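PDB 4YLM: pyoverdine biosynthesis protein PvcB from Pseudomonas aeruginosa, which catalyses the iron- and 2-oxoglutarate-dependent oxidation of tyrosine isonitrile in the biosynthesis of paerucumarin, a cyclized isocyano derivative of tyrosine. Local coordinates for residues A[4-9]-A[53-58]; A[14-17]-A[23-26]; A[18-23]-A[138-143]. One frame throughout, in Å; residues are numbered along the deposited sequence. Where two conformers were deposited one is given.

The three contacts tie the N-terminal part of the chain to its surroundings, and none is fully buried. Interaction 1 is partly buried beside the second subunit and consists of one aromatic pair. Interaction 2, nested along the chain inside the loop closed by interaction 1, is also partly buried but rests on van der Waals contacts, carbon against polar groups, between the end of strand 12-16 and the loop that follows it. Interaction 3 lies at the surface and is carried by charge and hydrogen bonding. Interactions 1 and 2 reach the same mixed sheet and meet where Tyr-6 CB packs 3.6 Å from Leu-14 CB. Interactions 2 and 3 share Asn-23. Interaction 3 leads to the three-stranded antiparallel sheet.

Interaction 1. Residues A[4-9]-A[53-58]; sequences NAYLSD and RSHHLL
Tyr-6 and His-55 approach from opposite directions and form an offset edge-to-face (T-shaped) pair. The evidence is twofold: the ring planes stand at 82° to each other, and the centroids are 5.4 Å apart. The imidazole presents its edge toward the phenol face, but displaced to the hydroxyl end, so that its CE1 meets the Tyr-6 ring obliquely. The closest approach, 3.3 Å, is between His-55 CE1 and Tyr-6 OH, which lies at the imidazole edge and in its plane. Tyr-6 CZ follows at 3.7 Å from the same His-55 CE1. The carbon between the two ring nitrogens is comparatively electron-poor, so its position beside the phenol oxygen is probably favourable.

Each residue has a further hold. On the tyrosine side, in the conformer given for Asn-4, Tyr-6 N donates to Asn-4 OD1 in an Asx turn over 3.2 Å, nearly straight at 174°, although the donor sits above the carbonyl plane. The rotation of His-55 is restrained by its NE2, which is hydrogen-bonded to the backbone O of Asp-9 of the second subunit. With CG anti to the carbonyl carbon (chi1 -65°), the imidazole is carried off the helix end toward the N-terminal segment. The contact thus belongs to an intersubunit neighbourhood, in which Tyr-6 also packs on Ser-8 of the second subunit.

Within the chain, Tyr-6 rests on Leu-14 of strand 12-16, and both aromatic side chains touch Leu-29 of strand 29-33. His-55 closes helix 45-55, just before the chain turns through His-56 into strand 57-60.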
loop_
_atom_site.group_PDB
_atom_site.type_symbol
_atom_site.label_atom_id
_atom_site.label_comp_id
_atom_site.label_asym_id
_atom_site.label_seq_id
_atom_site.Cartn_x
_atom_site.Cartn_y
_atom_site.Cartn_z
ATOM N N ASN A 4 6.001 5.091 21.989
ATOM C CA ASN A 4 5.877 4.430 20.684
ATOM C C ASN A 4 4.458 4.440 20.106
ATOM O O ASN A 4 3.548 3.798 20.630
ATOM C CB ASN A 4 6.424 3.002 20.743
ATOM C CG ASN A 4 6.447 2.326 19.383
ATOM O OD1 ASN A 4 6.025 2.897 18.376
ATOM N ND2 ASN A 4 6.955 1.102 19.349
ATOM N N ALA A 5 4.296 5.142 18.992
ATOM C CA ALA A 5 2.980 5.485 18.477
ATOM C C ALA A 5 2.514 4.631 17.302
ATOM O O ALA A 5 1.439 4.851 16.773
ATOM C CB ALA A 5 2.935 6.947 18.104
ATOM N N TYR A 6 3.311 3.656 16.896
ATOM C CA TYR A 6 2.994 2.924 15.682
ATOM C C TYR A 6 2.428 1.557 15.982
ATOM O O TYR A 6 3.005 0.801 16.752
ATOM C CB TYR A 6 4.233 2.770 14.814
ATOM C CG TYR A 6 4.807 4.071 14.379
ATOM C CD1 TYR A 6 4.098 4.896 13.520
ATOM C CD2 TYR A 6 6.058 4.486 14.820
ATOM C CE1 TYR A 6 4.614 6.088 13.104
ATOM C CE2 TYR A 6 6.581 5.692 14.415
ATOM C CZ TYR A 6 5.842 6.490 13.550
ATOM O OH TYR A 6 6.333 7.695 13.125
ATOM N N LEU A 7 1.273 1.268 15.386
ATOM C CA LEU A 7 0.732 -0.078 15.330
ATOM C C LEU A 7 0.367 -0.412 13.877
ATOM O O LEU A 7 -0.402 0.309 13.204
ATOM C CB LEU A 7 -0.452 -0.261 16.278
ATOM C CG LEU A 7 -0.037 -0.983 17.568
ATOM C CD1 LEU A 7 -1.237 -1.340 18.429
ATOM C CD2 LEU A 7 0.766 -2.225 17.237
ATOM N N SER A 8 0.980 -1.482 13.388
ATOM C CA SER A 8 0.915 -1.836 11.980
ATOM C C SER A 8 -0.120 -2.917 11.768
ATOM O O SER A 8 -0.507 -3.606 12.711
ATOM C CB SER A 8 2.278 -2.372 11.531
ATOM O OG SER A 8 2.328 -2.486 10.123
ATOM N N ASP A 9 -0.581 -3.060 10.531
ATOM C CA ASP A 9 -1.367 -4.227 10.172
ATOM C C ASP A 9 -0.449 -5.309 9.601
ATOM O O ASP A 9 -0.910 -6.387 9.238
ATOM C CB ASP A 9 -2.479 -3.861 9.180
ATOM C CG ASP A 9 -2.029 -2.849 8.141
ATOM O OD1 ASP A 9 -0.806 -2.656 7.973
ATOM O OD2 ASP A 9 -2.902 -2.235 7.493
ATOM N N ARG A 53 9.219 6.448 1.769
ATOM C CA ARG A 53 8.922 7.764 1.228
ATOM C C ARG A 53 8.454 8.784 2.279
ATOM O O ARG A 53 8.670 9.984 2.115
ATOM C CB ARG A 53 7.919 7.652 0.083
ATOM C CG ARG A 53 8.578 7.165 -1.189
ATOM C CD ARG A 53 7.560 6.712 -2.221
ATOM N NE ARG A 53 8.214 6.416 -3.491
ATOM C CZ ARG A 53 7.789 5.486 -4.340
ATOM N NH1 ARG A 53 6.710 4.767 -4.048
ATOM N NH2 ARG A 53 8.447 5.274 -5.471
ATOM N N SER A 54 7.813 8.314 3.348
ATOM C CA SER A 54 7.271 9.247 4.352
ATOM C C SER A 54 8.166 9.366 5.590
ATOM O O SER A 54 8.240 10.426 6.211
ATOM C CB SER A 54 5.870 8.812 4.778
ATOM O OG SER A 54 5.947 7.502 5.339
ATOM N N HIS A 55 8.848 8.278 5.942
ATOM C CA HIS A 55 9.756 8.284 7.079
ATOM C C HIS A 55 11.208 8.532 6.637
ATOM O O HIS A 55 12.061 8.812 7.473
ATOM C CB HIS A 55 9.691 6.958 7.834
ATOM C CG HIS A 55 8.365 6.680 8.482
ATOM N ND1 HIS A 55 7.993 7.234 9.689
ATOM C CD2 HIS A 55 7.344 5.869 8.110
ATOM C CE1 HIS A 55 6.797 6.786 10.026
ATOM N NE2 HIS A 55 6.374 5.965 9.079
ATOM N N HIS A 56 11.474 8.376 5.336
ATOM C CA HIS A 56 12.781 8.680 4.706
ATOM C C HIS A 56 13.929 7.720 4.987
ATOM O O HIS A 56 14.837 7.577 4.165
ATOM C CB HIS A 56 13.207 10.141 4.971
ATOM C CG HIS A 56 12.129 11.130 4.658
ATOM N ND1 HIS A 56 11.504 11.178 3.431
ATOM C CD2 HIS A 56 11.544 12.090 5.419
ATOM C CE1 HIS A 56 10.585 12.130 3.443
ATOM N NE2 HIS A 56 10.587 12.697 4.638
ATOM N N LEU A 57 13.912 7.067 6.139
ATOM C CA LEU A 57 14.968 6.125 6.488
ATOM C C LEU A 57 14.378 4.960 7.267
ATOM O O LEU A 57 13.831 5.149 8.353
ATOM C CB LEU A 57 16.061 6.819 7.335
ATOM C CG LEU A 57 17.312 5.988 7.655
ATOM C CD1 LEU A 57 18.026 5.539 6.375
ATOM C CD2 LEU A 57 18.297 6.753 8.564
ATOM N N LEU A 58 14.463 3.752 6.714
ATOM C CA LEU A 58 13.974 2.577 7.424
ATOM C C LEU A 58 15.149 1.731 7.897
ATOM O O LEU A 58 16.107 1.511 7.151
ATOM C CB LEU A 58 13.085 1.711 6.521
ATOM C CG LEU A 58 11.986 2.405 5.718
ATOM C CD1 LEU A 58 11.159 1.349 4.956
ATOM C CD2 LEU A 58 11.082 3.225 6.635
#

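Interaction 2. Residues A[14-17]-A[23-26]; sequences LSPL and NQPR
The loop joining the antiparallel strands 12-16 and 29-33 folds back on itself at this point, bringing residues 23-26 beside the end of the first strand. The closest pair of CA atoms is Leu-17 CA and Gln-24 CA, 6.3 Å apart, and the two segments bury 155 Å² between them.

Two sets of atoms carry the contact. In the first, the side-chain amide of Gln-24 lies against the Pro-16 ring. Pro-16 CB is 3.5 Å from Gln-24 NE2, 3.6 Å from Gln-24 CD and 3.8 Å from Gln-24 OE1. These nearly equal separations place the proline carbon over the flat of the amide. The reach depends on an extended side chain: CG stands opposite the backbone N (chi1 176°), and the next bond is equally straight (chi2 178°). The Gln-24 chain thereby spans the gap and meets the proline obliquely.

In the second set, the carbonyl oxygen of Leu-17 is bordered by carbon atoms. Gln-24 CG lies 3.7 Å from Leu-17 O, and Pro-25 CD lies 3.6 Å from the same oxygen. The Leu-17 side chain turns to the mixed sheet that also holds strands 12-16 and 29-33, and packs on Leu-57 and Leu-59 of strand 57-60. The other segment has a polar tether of its own, since Asn-23 ND2 is hydrogen-bonded to Pro-238 O.

Chemically, this is a contact of carbon with polar groups, without hydrogen bonds between the two segments. Pro-25 has no N-H to offer Leu-17 O, and Pro-16 likewise has none to give. What remains is van der Waals contact, with perhaps a small electrostatic gain where the Pro-25 CD, bonded to the tertiary amide nitrogen, faces the carbonyl oxygen.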
loop_
_atom_site.group_PDB
_atom_site.type_symbol
_atom_site.label_atom_id
_atom_site.label_comp_id
_atom_site.label_asym_id
_atom_site.label_seq_id
_atom_site.Cartn_x
_atom_site.Cartn_y
_atom_site.Cartn_z
ATOM N N LEU A 14 6.917 -1.860 15.076
ATOM C CA LEU A 14 7.431 -0.587 14.615
ATOM C C LEU A 14 7.742 0.346 15.781
ATOM O O LEU A 14 7.032 0.370 16.789
ATOM C CB LEU A 14 6.408 0.104 13.715
ATOM C CG LEU A 14 5.945 -0.614 12.448
ATOM C CD1 LEU A 14 5.078 0.306 11.611
ATOM C CD2 LEU A 14 7.112 -1.090 11.633
ATOM N N SER A 15 8.789 1.140 15.641
ATOM C CA SER A 15 8.984 2.213 16.605
ATOM C C SER A 15 9.850 3.327 16.040
ATOM O O SER A 15 10.532 3.148 15.025
ATOM C CB SER A 15 9.538 1.660 17.929
ATOM O OG SER A 15 10.736 0.968 17.732
ATOM N N PRO A 16 9.806 4.500 16.681
ATOM C CA PRO A 16 10.620 5.628 16.221
ATOM C C PRO A 16 12.101 5.241 16.166
ATOM O O PRO A 16 12.563 4.486 17.011
ATOM C CB PRO A 16 10.410 6.688 17.312
ATOM C CG PRO A 16 9.145 6.302 18.005
ATOM C CD PRO A 16 9.038 4.809 17.903
ATOM N N LEU A 17 12.812 5.726 15.155
ATOM C CA LEU A 17 14.252 5.522 15.054
ATOM C C LEU A 17 14.949 6.421 16.077
ATOM O O LEU A 17 14.612 7.599 16.196
ATOM C CB LEU A 17 14.743 5.903 13.654
ATOM C CG LEU A 17 16.216 5.587 13.368
ATOM C CD1 LEU A 17 16.439 4.087 13.406
ATOM C CD2 LEU A 17 16.671 6.180 12.029
ATOM N N ASN A 23 19.021 9.756 21.047
ATOM C CA ASN A 23 18.452 10.911 20.361
ATOM C C ASN A 23 17.479 10.475 19.281
ATOM O O ASN A 23 17.774 9.562 18.513
ATOM C CB ASN A 23 19.513 11.802 19.724
ATOM C CG ASN A 23 18.893 12.924 18.904
ATOM O OD1 ASN A 23 18.311 13.860 19.458
ATOM N ND2 ASN A 23 18.985 12.819 17.577
ATOM N N GLN A 24 16.334 11.144 19.220
ATOM C CA GLN A 24 15.294 10.807 18.255
ATOM C C GLN A 24 15.073 11.956 17.278
ATOM O O GLN A 24 14.399 12.934 17.594
ATOM C CB GLN A 24 13.985 10.468 18.978
ATOM C CG GLN A 24 12.809 10.192 18.042
ATOM C CD GLN A 24 11.536 9.805 18.786
ATOM O OE1 GLN A 24 11.587 9.265 19.890
ATOM N NE2 GLN A 24 10.390 10.093 18.183
ATOM N N PRO A 25 15.623 11.833 16.071
ATOM C CA PRO A 25 15.431 12.916 15.104
ATOM C C PRO A 25 14.022 12.901 14.531
ATOM O O PRO A 25 13.236 12.011 14.855
ATOM C CB PRO A 25 16.425 12.566 14.004
ATOM C CG PRO A 25 16.434 11.035 14.027
ATOM C CD PRO A 25 16.348 10.683 15.498
ATOM N N ARG A 26 13.734 13.861 13.659
ATOM C CA ARG A 26 12.397 14.031 13.098
ATOM C C ARG A 26 12.179 13.235 11.802
ATOM O O ARG A 26 11.623 13.751 10.824
ATOM C CB ARG A 26 12.139 15.518 12.863
ATOM C CG ARG A 26 11.829 16.266 14.148
ATOM C CD ARG A 26 11.877 17.756 13.921
ATOM N NE ARG A 26 11.016 18.514 14.831
ATOM C CZ ARG A 26 11.104 18.491 16.159
ATOM N NH1 ARG A 26 12.011 17.727 16.762
ATOM N NH2 ARG A 26 10.285 19.235 16.888
#

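Interaction 3. Residues A[18-23]-A[138-143]; sequences RDEQGN and GGRTTF
Glu-20 and Arg-140 form a salt bridge, with Glu-20 OE1 3.4 Å from Arg-140 NH1. The oxygen stands over one guanidinium face, and the carboxylate and guanidinium planes are only 19° apart. Since no N-H of Arg-140 points at OE1, this attraction is one of charges.

Hydrogen bonding uses the guanidinium edge. Arg-140 NH1 donates to Gln-21 OE1 over 3.3 Å at 161°, with that oxygen close to the guanidinium plane but the donor above the amide plane. A bend at chi2 (128°) brings the glutamine amide to this edge. Water 1 accepts from Glu-20 N at 2.8 Å and, weakly, from Arg-140 NH1.

The turn presenting these groups is type I, from Asp-19 to Gly-22, and includes an Asx turn. Asp-19 OD2 accepts from Gln-21 N (2.8 Å) and Asn-23 N (3.1 Å), which reach it from opposite faces of the carboxylate.

Further charges extend the cluster: Glu-20 OE1 also pairs with Arg-245, and Arg-140 NH2 with Glu-264. Arg-140 immediately precedes strand 141-145, the middle strand between 241-244 and 259-263, so the surface turn after strand 12-16 is joined to the three-stranded sheet that carries the probable iron ligand His-261.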
loop_
_atom_site.group_PDB
_atom_site.type_symbol
_atom_site.label_atom_id
_atom_site.label_comp_id
_atom_site.label_asym_id
_atom_site.label_seq_id
_atom_site.Cartn_x
_atom_site.Cartn_y
_atom_site.Cartn_z
ATOM N N ARG A 18 15.913 5.855 16.794
ATOM C CA ARG A 18 16.703 6.581 17.787
ATOM C C ARG A 18 18.137 6.131 17.624
ATOM O O ARG A 18 18.383 4.954 17.346
ATOM C CB ARG A 18 16.225 6.222 19.192
ATOM C CG ARG A 18 14.750 6.546 19.422
ATOM C CD ARG A 18 14.239 5.939 20.715
ATOM N NE ARG A 18 15.033 6.377 21.863
ATOM N N ASP A 19 19.092 7.045 17.776
ATOM C CA ASP A 19 20.487 6.613 17.694
ATOM C C ASP A 19 20.930 5.975 19.009
ATOM O O ASP A 19 20.151 5.904 19.960
ATOM C CB ASP A 19 21.416 7.744 17.250
ATOM C CG ASP A 19 21.690 8.767 18.356
ATOM O OD1 ASP A 19 22.184 9.855 18.014
ATOM O OD2 ASP A 19 21.405 8.498 19.544
ATOM N N GLU A 20 22.174 5.512 19.065
ATOM C CA GLU A 20 22.616 4.691 20.192
ATOM C C GLU A 20 22.676 5.463 21.509
ATOM O O GLU A 20 22.746 4.866 22.582
ATOM C CB GLU A 20 23.965 4.036 19.887
ATOM C CG GLU A 20 25.104 5.034 19.684
ATOM C CD GLU A 20 26.353 4.374 19.112
ATOM O OE1 GLU A 20 27.393 5.054 18.978
ATOM O OE2 GLU A 20 26.290 3.169 18.799
ATOM N N GLN A 21 22.637 6.786 21.426
ATOM C CA GLN A 21 22.625 7.618 22.621
ATOM C C GLN A 21 21.197 8.021 22.993
ATOM O O GLN A 21 20.973 8.770 23.951
ATOM C CB GLN A 21 23.485 8.861 22.404
ATOM C CG GLN A 21 24.933 8.553 22.014
ATOM C CD GLN A 21 25.378 9.297 20.754
ATOM O OE1 GLN A 21 24.960 8.972 19.627
ATOM N NE2 GLN A 21 26.223 10.307 20.940
ATOM N N GLY A 22 20.233 7.538 22.218
ATOM C CA GLY A 22 18.833 7.804 22.508
ATOM C C GLY A 22 18.259 9.065 21.893
ATOM O O GLY A 22 17.117 9.420 22.180
ATOM N N ASN A 23 19.021 9.756 21.047
ATOM C CA ASN A 23 18.452 10.911 20.361
ATOM C C ASN A 23 17.479 10.475 19.281
ATOM O O ASN A 23 17.774 9.562 18.513
ATOM C CB ASN A 23 19.513 11.802 19.724
ATOM C CG ASN A 23 18.893 12.924 18.904
ATOM O OD1 ASN A 23 18.311 13.860 19.458
ATOM N ND2 ASN A 23 18.985 12.819 17.577
ATOM N N GLY A 138 33.523 5.838 16.116
ATOM C CA GLY A 138 33.207 6.718 15.008
ATOM C C GLY A 138 32.956 5.883 13.766
ATOM O O GLY A 138 32.699 4.689 13.861
ATOM N N GLY A 139 33.030 6.511 12.602
ATOM C CA GLY A 139 32.864 5.798 11.351
ATOM C C GLY A 139 31.425 5.425 11.013
ATOM O O GLY A 139 31.196 4.671 10.078
ATOM N N ARG A 140 30.460 5.938 11.769
ATOM C CA ARG A 140 29.045 5.638 11.494
ATOM C C ARG A 140 28.573 6.282 10.186
ATOM O O ARG A 140 28.988 7.387 9.847
ATOM C CB ARG A 140 28.145 6.079 12.661
ATOM C CG ARG A 140 28.335 5.265 13.951
ATOM C CD ARG A 140 27.494 5.822 15.100
ATOM N NE ARG A 140 27.940 7.151 15.515
ATOM C CZ ARG A 140 27.310 7.923 16.400
ATOM N NH1 ARG A 140 26.178 7.516 16.960
ATOM N NH2 ARG A 140 27.800 9.120 16.706
ATOM N N THR A 141 27.704 5.586 9.454
ATOM C CA THR A 141 27.066 6.166 8.274
ATOM C C THR A 141 26.047 7.203 8.729
ATOM O O THR A 141 25.226 6.928 9.604
ATOM C CB THR A 141 26.320 5.080 7.452
ATOM O OG1 THR A 141 27.240 4.059 7.072
ATOM C CG2 THR A 141 25.707 5.670 6.206
ATOM N N THR A 142 26.073 8.391 8.138
ATOM C CA THR A 142 25.180 9.440 8.615
ATOM C C THR A 142 24.137 9.846 7.589
ATOM O O THR A 142 24.388 9.804 6.387
ATOM C CB THR A 142 25.947 10.700 9.019
ATOM O OG1 THR A 142 26.614 11.235 7.867
ATOM C CG2 THR A 142 26.960 10.376 10.114
ATOM N N PHE A 143 22.989 10.292 8.096
ATOM C CA PHE A 143 21.858 10.700 7.279
ATOM C C PHE A 143 21.246 11.965 7.865
ATOM O O PHE A 143 21.071 12.060 9.080
ATOM C CB PHE A 143 20.793 9.590 7.286
ATOM C CG PHE A 143 21.262 8.278 6.686
ATOM C CD1 PHE A 143 21.189 8.065 5.318
ATOM C CD2 PHE A 143 21.747 7.261 7.494
ATOM C CE1 PHE A 143 21.616 6.869 4.760
ATOM C CE2 PHE A 143 22.168 6.061 6.951
ATOM C CZ PHE A 143 22.093 5.861 5.580
HETATM O O HOH W 1 23.691 5.262 16.701
#